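Local atomic coordinates of periplasmic cell division protein (SufI) (Aquifex aeolicus, PDB entry 6SYY), a protein that probably acts as a copper-dependent oxidoreductase of the multicopper oxidase family, carrying four copper ions in its structure. Residues Leu463-Gly468 with Pro485-Arg490; Ile441-Asn446 with Asp479-Ala484. All coordinates share one frame; numbering follows the deposited sequence.

Contact 1: Leu463-Gly468 with Pro485-Arg490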
ATOM      1  N   LEU A 463     -10.367   4.611  15.341  1.00 33.24           N
ATOM      2  CA  LEU A 463     -11.259   5.237  16.302  1.00 29.89           C
ATOM      3  C   LEU A 463     -10.746   6.596  16.761  1.00 44.09           C
ATOM      4  O   LEU A 463     -11.513   7.564  16.804  1.00 35.05           O
ATOM      5  CB  LEU A 463     -11.455   4.322  17.512  1.00 26.94           C
ATOM      6  CG  LEU A 463     -12.087   2.965  17.231  1.00 25.26           C
ATOM      7  CD1 LEU A 463     -12.313   2.222  18.534  1.00 39.54           C
ATOM      8  CD2 LEU A 463     -13.386   3.133  16.469  1.00 25.65           C
ATOM      9  N   GLU A 464      -9.460   6.694  17.097  1.00 34.03           N
ATOM     10  CA  GLU A 464      -8.994   7.850  17.848  1.00 34.89           C
ATOM     11  C   GLU A 464      -7.477   7.968  17.751  1.00 34.78           C
ATOM     12  O   GLU A 464      -6.767   6.959  17.722  1.00 30.94           O
ATOM     13  CB  GLU A 464      -9.437   7.728  19.312  1.00 33.37           C
ATOM     14  CG  GLU A 464      -9.090   8.889  20.209  1.00 73.03           C
ATOM     15  CD  GLU A 464      -9.540   8.645  21.635  1.00101.10           C
ATOM     16  OE1 GLU A 464      -9.638   7.463  22.032  1.00 81.15           O
ATOM     17  OE2 GLU A 464      -9.809   9.629  22.354  1.00111.73           O
ATOM     18  N   ARG A 465      -6.997   9.209  17.690  1.00 25.15           N
ATOM     19  CA  ARG A 465      -5.577   9.528  17.771  1.00 33.37           C
ATOM     20  C   ARG A 465      -5.368  10.412  18.987  1.00 30.53           C
ATOM     21  O   ARG A 465      -6.133  11.356  19.206  1.00 47.85           O
ATOM     22  CB  ARG A 465      -5.072  10.253  16.516  1.00 45.08           C
ATOM     23  CG  ARG A 465      -5.559   9.694  15.190  1.00 48.48           C
ATOM     24  CD  ARG A 465      -4.824  10.353  14.028  1.00 31.46           C
ATOM     25  NE  ARG A 465      -3.424   9.955  14.016  1.00 62.49           N
ATOM     26  CZ  ARG A 465      -2.918   9.012  13.227  1.00 36.22           C
ATOM     27  NH1 ARG A 465      -3.691   8.380  12.354  1.00 42.91           N
ATOM     28  NH2 ARG A 465      -1.629   8.712  13.298  1.00 53.12           N
ATOM     29  N   SER A 466      -4.343  10.110  19.781  1.00 34.36           N
ATOM     30  CA  SER A 466      -4.120  10.892  20.990  1.00 38.03           C
ATOM     31  C   SER A 466      -3.547  12.267  20.690  1.00 31.07           C
ATOM     32  O   SER A 466      -3.651  13.164  21.532  1.00 42.90           O
ATOM     33  CB  SER A 466      -3.184  10.152  21.940  1.00 27.89           C
ATOM     34  OG  SER A 466      -1.900  10.007  21.361  1.00 30.99           O
ATOM     35  N   LEU A 467      -2.950  12.455  19.516  1.00 37.56           N
ATOM     36  CA  LEU A 467      -2.245  13.692  19.213  1.00 44.78           C
ATOM     37  C   LEU A 467      -3.100  14.712  18.472  1.00 43.04           C
ATOM     38  O   LEU A 467      -2.733  15.891  18.435  1.00 75.48           O
ATOM     39  CB  LEU A 467      -0.982  13.393  18.397  1.00 51.21           C
ATOM     40  CG  LEU A 467       0.340  13.281  19.167  1.00 46.90           C
ATOM     41  CD1 LEU A 467       0.220  12.346  20.362  1.00 59.76           C
ATOM     42  CD2 LEU A 467       1.455  12.821  18.239  1.00 57.85           C
ATOM     43  N   GLY A 468      -4.221  14.297  17.890  1.00 57.33           N
ATOM     44  CA  GLY A 468      -5.087  15.208  17.179  1.00 31.62           C
ATOM     45  C   GLY A 468      -6.314  14.519  16.621  1.00 35.35           C
ATOM     46  O   GLY A 468      -6.565  13.340  16.885  1.00 30.54           O
ATOM     47  N   PRO A 485       5.461   9.432  16.526  1.00 48.19           N
ATOM     48  CA  PRO A 485       6.231   9.297  17.770  1.00 39.47           C
ATOM     49  C   PRO A 485       5.428   9.766  18.971  1.00 33.33           C
ATOM     50  O   PRO A 485       4.780  10.813  18.936  1.00 37.98           O
ATOM     51  CB  PRO A 485       7.451  10.191  17.528  1.00 34.04           C
ATOM     52  CG  PRO A 485       7.628  10.180  16.065  1.00 32.66           C
ATOM     53  CD  PRO A 485       6.240  10.126  15.485  1.00 28.86           C
ATOM     54  N   MET A 486       5.458   8.963  20.034  1.00 47.89           N
ATOM     55  CA  MET A 486       4.789   9.264  21.299  1.00 75.20           C
ATOM     56  C   MET A 486       3.274   9.394  21.141  1.00 27.55           C
ATOM     57  O   MET A 486       2.613  10.030  21.967  1.00 37.41           O
ATOM     58  CB  MET A 486       5.372  10.529  21.948  1.00 36.35           C
ATOM     59  CG  MET A 486       6.889  10.483  22.136  1.00 43.65           C
ATOM     60  SD  MET A 486       7.458   8.987  22.985  1.00 80.64           S
ATOM     61  CE  MET A 486       9.233   9.244  23.007  1.00 50.61           C
ATOM     62  N   GLU A 487       2.704   8.796  20.098  1.00 41.45           N
ATOM     63  CA  GLU A 487       1.270   8.840  19.855  1.00 25.90           C
ATOM     64  C   GLU A 487       0.626   7.505  20.201  1.00 32.05           C
ATOM     65  O   GLU A 487       1.243   6.444  20.072  1.00 37.13           O
ATOM     66  CB  GLU A 487       0.963   9.194  18.392  1.00 26.93           C
ATOM     67  CG  GLU A 487      -0.521   9.187  18.042  1.00 24.83           C
ATOM     68  CD  GLU A 487      -0.804   9.695  16.641  1.00 46.61           C
ATOM     69  OE1 GLU A 487      -1.726  10.521  16.482  1.00 35.22           O
ATOM     70  OE2 GLU A 487      -0.105   9.267  15.699  1.00 28.76           O
ATOM     71  N   THR A 488      -0.621   7.571  20.656  1.00 37.07           N
ATOM     72  CA  THR A 488      -1.465   6.400  20.842  1.00 29.68           C
ATOM     73  C   THR A 488      -2.615   6.476  19.847  1.00 39.82           C
ATOM     74  O   THR A 488      -3.240   7.531  19.696  1.00 35.26           O
ATOM     75  CB  THR A 488      -1.992   6.316  22.279  1.00 31.55           C
ATOM     76  OG1 THR A 488      -0.896   6.115  23.183  1.00 33.21           O
ATOM     77  CG2 THR A 488      -2.981   5.166  22.425  1.00 32.61           C
ATOM     78  N   VAL A 489      -2.872   5.371  19.154  1.00 36.14           N
ATOM     79  CA  VAL A 489      -3.950   5.268  18.179  1.00 32.47           C
ATOM     80  C   VAL A 489      -4.799   4.059  18.543  1.00 58.80           C
ATOM     81  O   VAL A 489      -4.264   3.000  18.893  1.00 46.83           O
ATOM     82  CB  VAL A 489      -3.402   5.145  16.740  1.00 22.62           C
ATOM     83  CG1 VAL A 489      -4.535   5.069  15.726  1.00 24.07           C
ATOM     84  CG2 VAL A 489      -2.484   6.318  16.424  1.00 32.78           C
ATOM     85  N   ARG A 490      -6.120   4.220  18.482  1.00 29.42           N
ATOM     86  CA  ARG A 490      -7.063   3.141  18.754  1.00 33.70           C
ATOM     87  C   ARG A 490      -7.815   2.790  17.476  1.00 38.28           C
ATOM     88  O   ARG A 490      -8.412   3.667  16.841  1.00 32.80           O
ATOM     89  CB  ARG A 490      -8.044   3.530  19.866  1.00 26.91           C
ATOM     90  CG  ARG A 490      -7.415   3.598  21.261  1.00 33.50           C
ATOM     91  CD  ARG A 490      -8.330   4.259  22.300  1.00 43.65           C
ATOM     92  NE  ARG A 490      -9.518   3.465  22.610  1.00 71.48           N
ATOM     93  CZ  ARG A 490     -10.764   3.823  22.305  1.00 90.44           C
ATOM     94  NH1 ARG A 490     -11.000   4.971  21.683  1.00 50.11           N
ATOM     95  NH2 ARG A 490     -11.779   3.032  22.630  1.00 73.44           N
TER
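R465 meets the carboxylate of E487 side-on with two nitrogens, NE to OE1 and NH2 to OE2, in a bidentate salt bridge. R465 NH2 lies 2.9 Å from E487 OE2, yet the two flat groups are turned 56° against each other, and both oxygens are approached from above the carboxylate plane. E487 reaches this position as an extended chain with CG anti to the backbone N. R465 NH2 also points to the carbonyl O of I482, at a separation so short that the detail of this bond is doubtful; NH1 pairs with D474, and OE2 of E487 accepts from A484 N, so the buried ion pair has several further partners. V489 CG2 lies over one face of the R465 guanidinium, offset toward the rim, 4.0 Å above its plane.

On the other side of the sheet, R490 NH1 bonds E464 OE1 at 2.9 Å, with the planes 78° apart and the oxygen met on its anti side. The backbone here forms a classic beta bulge: R490 O accepts from both L463 N and E464 N. At the turn end, T488 N donates to S466 OG (2.8 Å) with an almost straight N-H...O angle of 172°, while L467 lays CD2 3.7 Å from E487 CB.

Strand 461-465 is an outermost strand of its sheet within this chain, antiparallel to 488-495, whose other neighbour is 437-445; V489 and R465 face strand 480-483 of the second sheet.

Contact 2: Ile441-Asn446 with Asp479-Ala484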
ATOM      1  N   ILE A 441      -7.669  -2.545  18.997  1.00 27.45           N
ATOM      2  CA  ILE A 441      -6.219  -2.579  19.098  1.00 26.79           C
ATOM      3  C   ILE A 441      -5.735  -1.177  19.429  1.00 41.56           C
ATOM      4  O   ILE A 441      -6.182  -0.193  18.827  1.00 37.40           O
ATOM      5  CB  ILE A 441      -5.578  -3.109  17.807  1.00 29.93           C
ATOM      6  CG1 ILE A 441      -5.936  -4.583  17.616  1.00 30.04           C
ATOM      7  CG2 ILE A 441      -4.070  -2.937  17.849  1.00 26.86           C
ATOM      8  CD1 ILE A 441      -5.212  -5.236  16.457  1.00 38.26           C
ATOM      9  N   GLU A 442      -4.830  -1.088  20.394  1.00 42.01           N
ATOM     10  CA  GLU A 442      -4.348   0.177  20.932  1.00 31.88           C
ATOM     11  C   GLU A 442      -2.840   0.221  20.722  1.00 35.10           C
ATOM     12  O   GLU A 442      -2.078  -0.331  21.524  1.00 35.30           O
ATOM     13  CB  GLU A 442      -4.717   0.305  22.408  1.00 28.21           C
ATOM     14  CG  GLU A 442      -4.310   1.609  23.046  1.00 68.99           C
ATOM     15  CD  GLU A 442      -4.807   1.713  24.465  1.00 78.56           C
ATOM     16  OE1 GLU A 442      -5.488   0.766  24.915  1.00 40.43           O
ATOM     17  OE2 GLU A 442      -4.518   2.735  25.123  1.00 57.25           O
ATOM     18  N   TYR A 443      -2.414   0.856  19.637  1.00 22.73           N
ATOM     19  CA  TYR A 443      -0.995   1.052  19.394  1.00 23.43           C
ATOM     20  C   TYR A 443      -0.478   2.170  20.287  1.00 32.73           C
ATOM     21  O   TYR A 443      -1.045   3.266  20.313  1.00 32.23           O
ATOM     22  CB  TYR A 443      -0.741   1.392  17.928  1.00 28.96           C
ATOM     23  CG  TYR A 443      -0.996   0.254  16.968  1.00 43.75           C
ATOM     24  CD1 TYR A 443      -0.252  -0.914  17.037  1.00 32.65           C
ATOM     25  CD2 TYR A 443      -1.962   0.359  15.977  1.00 30.20           C
ATOM     26  CE1 TYR A 443      -0.473  -1.957  16.152  1.00 29.88           C
ATOM     27  CE2 TYR A 443      -2.190  -0.674  15.088  1.00 35.04           C
ATOM     28  CZ  TYR A 443      -1.441  -1.832  15.181  1.00 29.87           C
ATOM     29  OH  TYR A 443      -1.661  -2.866  14.301  1.00 31.85           O
ATOM     30  N   VAL A 444       0.593   1.888  21.025  1.00 23.42           N
ATOM     31  CA  VAL A 444       1.240   2.867  21.892  1.00 30.94           C
ATOM     32  C   VAL A 444       2.696   2.953  21.462  1.00 35.48           C
ATOM     33  O   VAL A 444       3.485   2.042  21.739  1.00 42.04           O
ATOM     34  CB  VAL A 444       1.125   2.493  23.375  1.00 36.94           C
ATOM     35  CG1 VAL A 444       1.735   3.582  24.237  1.00 31.50           C
ATOM     36  CG2 VAL A 444      -0.328   2.256  23.759  1.00 36.64           C
ATOM     37  N   ASN A 445       3.058   4.048  20.797  1.00 30.23           N
ATOM     38  CA  ASN A 445       4.400   4.222  20.240  1.00 30.97           C
ATOM     39  C   ASN A 445       5.266   4.958  21.255  1.00 33.84           C
ATOM     40  O   ASN A 445       5.184   6.179  21.389  1.00 37.44           O
ATOM     41  CB  ASN A 445       4.334   4.975  18.916  1.00 31.88           C
ATOM     42  CG  ASN A 445       5.689   5.102  18.245  1.00 48.85           C
ATOM     43  OD1 ASN A 445       6.695   4.580  18.735  1.00 33.02           O
ATOM     44  ND2 ASN A 445       5.721   5.787  17.104  1.00 29.11           N
ATOM     45  N   ASN A 446       6.117   4.213  21.962  1.00 29.86           N
ATOM     46  CA  ASN A 446       7.070   4.787  22.902  1.00 34.91           C
ATOM     47  C   ASN A 446       8.451   4.983  22.284  1.00 49.58           C
ATOM     48  O   ASN A 446       9.444   5.064  23.015  1.00 57.74           O
ATOM     49  CB  ASN A 446       7.176   3.912  24.152  1.00 48.30           C
ATOM     50  CG  ASN A 446       5.906   3.921  24.980  1.00 53.00           C
ATOM     51  OD1 ASN A 446       5.233   4.949  25.097  1.00 68.93           O
ATOM     52  ND2 ASN A 446       5.572   2.773  25.558  1.00 61.47           N
ATOM     53  N   ASP A 479      -6.095  -0.652   6.382  1.00 22.78           N
ATOM     54  CA  ASP A 479      -5.242  -1.751   6.822  1.00 47.70           C
ATOM     55  C   ASP A 479      -3.847  -1.304   7.246  1.00 23.61           C
ATOM     56  O   ASP A 479      -3.063  -2.144   7.702  1.00 31.01           O
ATOM     57  CB  ASP A 479      -5.139  -2.857   5.749  1.00 27.10           C
ATOM     58  CG  ASP A 479      -4.474  -2.396   4.465  1.00 25.22           C
ATOM     59  OD1 ASP A 479      -3.376  -1.799   4.511  1.00 35.58           O
ATOM     60  OD2 ASP A 479      -5.044  -2.676   3.391  1.00 58.03           O
ATOM     61  N   THR A 480      -3.523  -0.014   7.132  1.00 24.59           N
ATOM     62  CA  THR A 480      -2.247   0.534   7.587  1.00 24.27           C
ATOM     63  C   THR A 480      -2.503   1.895   8.222  1.00 26.29           C
ATOM     64  O   THR A 480      -2.987   2.807   7.544  1.00 29.56           O
ATOM     65  CB  THR A 480      -1.257   0.672   6.423  1.00 28.63           C
ATOM     66  OG1 THR A 480      -1.121  -0.585   5.743  1.00 33.58           O
ATOM     67  CG2 THR A 480       0.102   1.125   6.934  1.00 31.60           C
ATOM     68  N   VAL A 481      -2.173   2.051   9.505  1.00 24.42           N
ATOM     69  CA  VAL A 481      -2.429   3.295  10.227  1.00 19.16           C
ATOM     70  C   VAL A 481      -1.104   3.908  10.665  1.00 33.97           C
ATOM     71  O   VAL A 481      -0.236   3.215  11.207  1.00 32.47           O
ATOM     72  CB  VAL A 481      -3.370   3.088  11.431  1.00 25.35           C
ATOM     73  CG1 VAL A 481      -2.806   2.069  12.411  1.00 26.02           C
ATOM     74  CG2 VAL A 481      -3.650   4.427  12.127  1.00 20.06           C
ATOM     75  N   ILE A 482      -0.950   5.209  10.416  1.00 23.66           N
ATOM     76  CA  ILE A 482       0.233   5.938  10.857  1.00 30.98           C
ATOM     77  C   ILE A 482       0.167   6.125  12.363  1.00 33.29           C
ATOM     78  O   ILE A 482      -0.852   6.575  12.904  1.00 27.17           O
ATOM     79  CB  ILE A 482       0.325   7.299  10.148  1.00 37.30           C
ATOM     80  CG1 ILE A 482       0.494   7.124   8.639  1.00 30.04           C
ATOM     81  CG2 ILE A 482       1.459   8.133  10.732  1.00 25.19           C
ATOM     82  CD1 ILE A 482       0.499   8.430   7.881  1.00 21.45           C
ATOM     83  N   VAL A 483       1.257   5.794  13.049  1.00 29.00           N
ATOM     84  CA  VAL A 483       1.370   5.995  14.489  1.00 24.27           C
ATOM     85  C   VAL A 483       2.600   6.861  14.719  1.00 48.78           C
ATOM     86  O   VAL A 483       3.733   6.373  14.639  1.00 26.89           O
ATOM     87  CB  VAL A 483       1.463   4.674  15.257  1.00 26.45           C
ATOM     88  CG1 VAL A 483       1.484   4.936  16.758  1.00 27.75           C
ATOM     89  CG2 VAL A 483       0.299   3.764  14.879  1.00 20.71           C
ATOM     90  N   ALA A 484       2.380   8.145  15.014  1.00 23.22           N
ATOM     91  CA  ALA A 484       3.461   9.111  15.138  1.00 31.56           C
ATOM     92  C   ALA A 484       4.250   8.878  16.426  1.00 24.78           C
ATOM     93  O   ALA A 484       3.775   8.193  17.335  1.00 25.85           O
ATOM     94  CB  ALA A 484       2.899  10.531  15.116  1.00 28.94           C
TER
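N445 and V483 face each other with matching first torsions: N445 holds CG anti to its backbone N (chi1 -176°), and V483 likewise holds CG1 anti to its own. The resulting fit puts N445 CB 3.6 Å from V483 CG1. The amide of N445 lies beyond this apolar touch, where N445 ND2 donates to V483 O at 3.2 Å. That donor stands 50° out of the carbonyl plane, and the bond is clearly bent at the hydrogen. A weak bond runs from N445 ND2 to A484 O, 3.1 Å away. Outside the two segments, ND2 also bonds M449 O and OD1 bonds T447 OG1, so both ends of the amide are engaged and its rotation should be well defined.

Y443 supplies the apolar half of the contact. Y443 CB approaches V483 CG2 at 4.0 Å, while the ring atom Y443 CE2 lies 3.9 Å from V481 CG1. The tyrosine and V481 side chains are set obliquely. I441 CG2, from the same strand as Y443, sits over one ring face of Y443, 3.9 Å above the plane and offset toward the rim.

The strand axes approach only to 8.8 Å and are inclined by 36°. No backbone ladder links them: this is face-to-face packing of two sheets, as in the cupredoxin-type beta-sandwich of multicopper oxidases.

N445 also touches H451, a ligand of the mononuclear copper. Its amide therefore ties the end of strand 437-445 to the backbone leaving strand 480-483 and to the loop ahead of H451, consistent with second-shell positioning of that ligand, whereas Y443, V481 and V483 contribute buried apolar packing.

Overall arrangement
Contacts 1 and 2 have centres 7 Å apart and share the same two-sheet domain, their segments alternating along the chain. Contact 1 joins strands 461-465 and 488-495 within one sheet; contact 2 packs the adjoining strand 437-445 against 480-483 of the other. V489 O lies 2.9 Å from Y443 N, probably a hydrogen bond linking the neighbouring strands 488-495 and 437-445, and P485 CA packs 3.6 Å from N445 ND2. Both contacts approach the copper held by H451, C509 and H514: the N445 side chain is about 8 Å from a bound copper ion and that of P485 about 10 Å. The Y443 side chain lies about 12 Å from the bound oxygen atom.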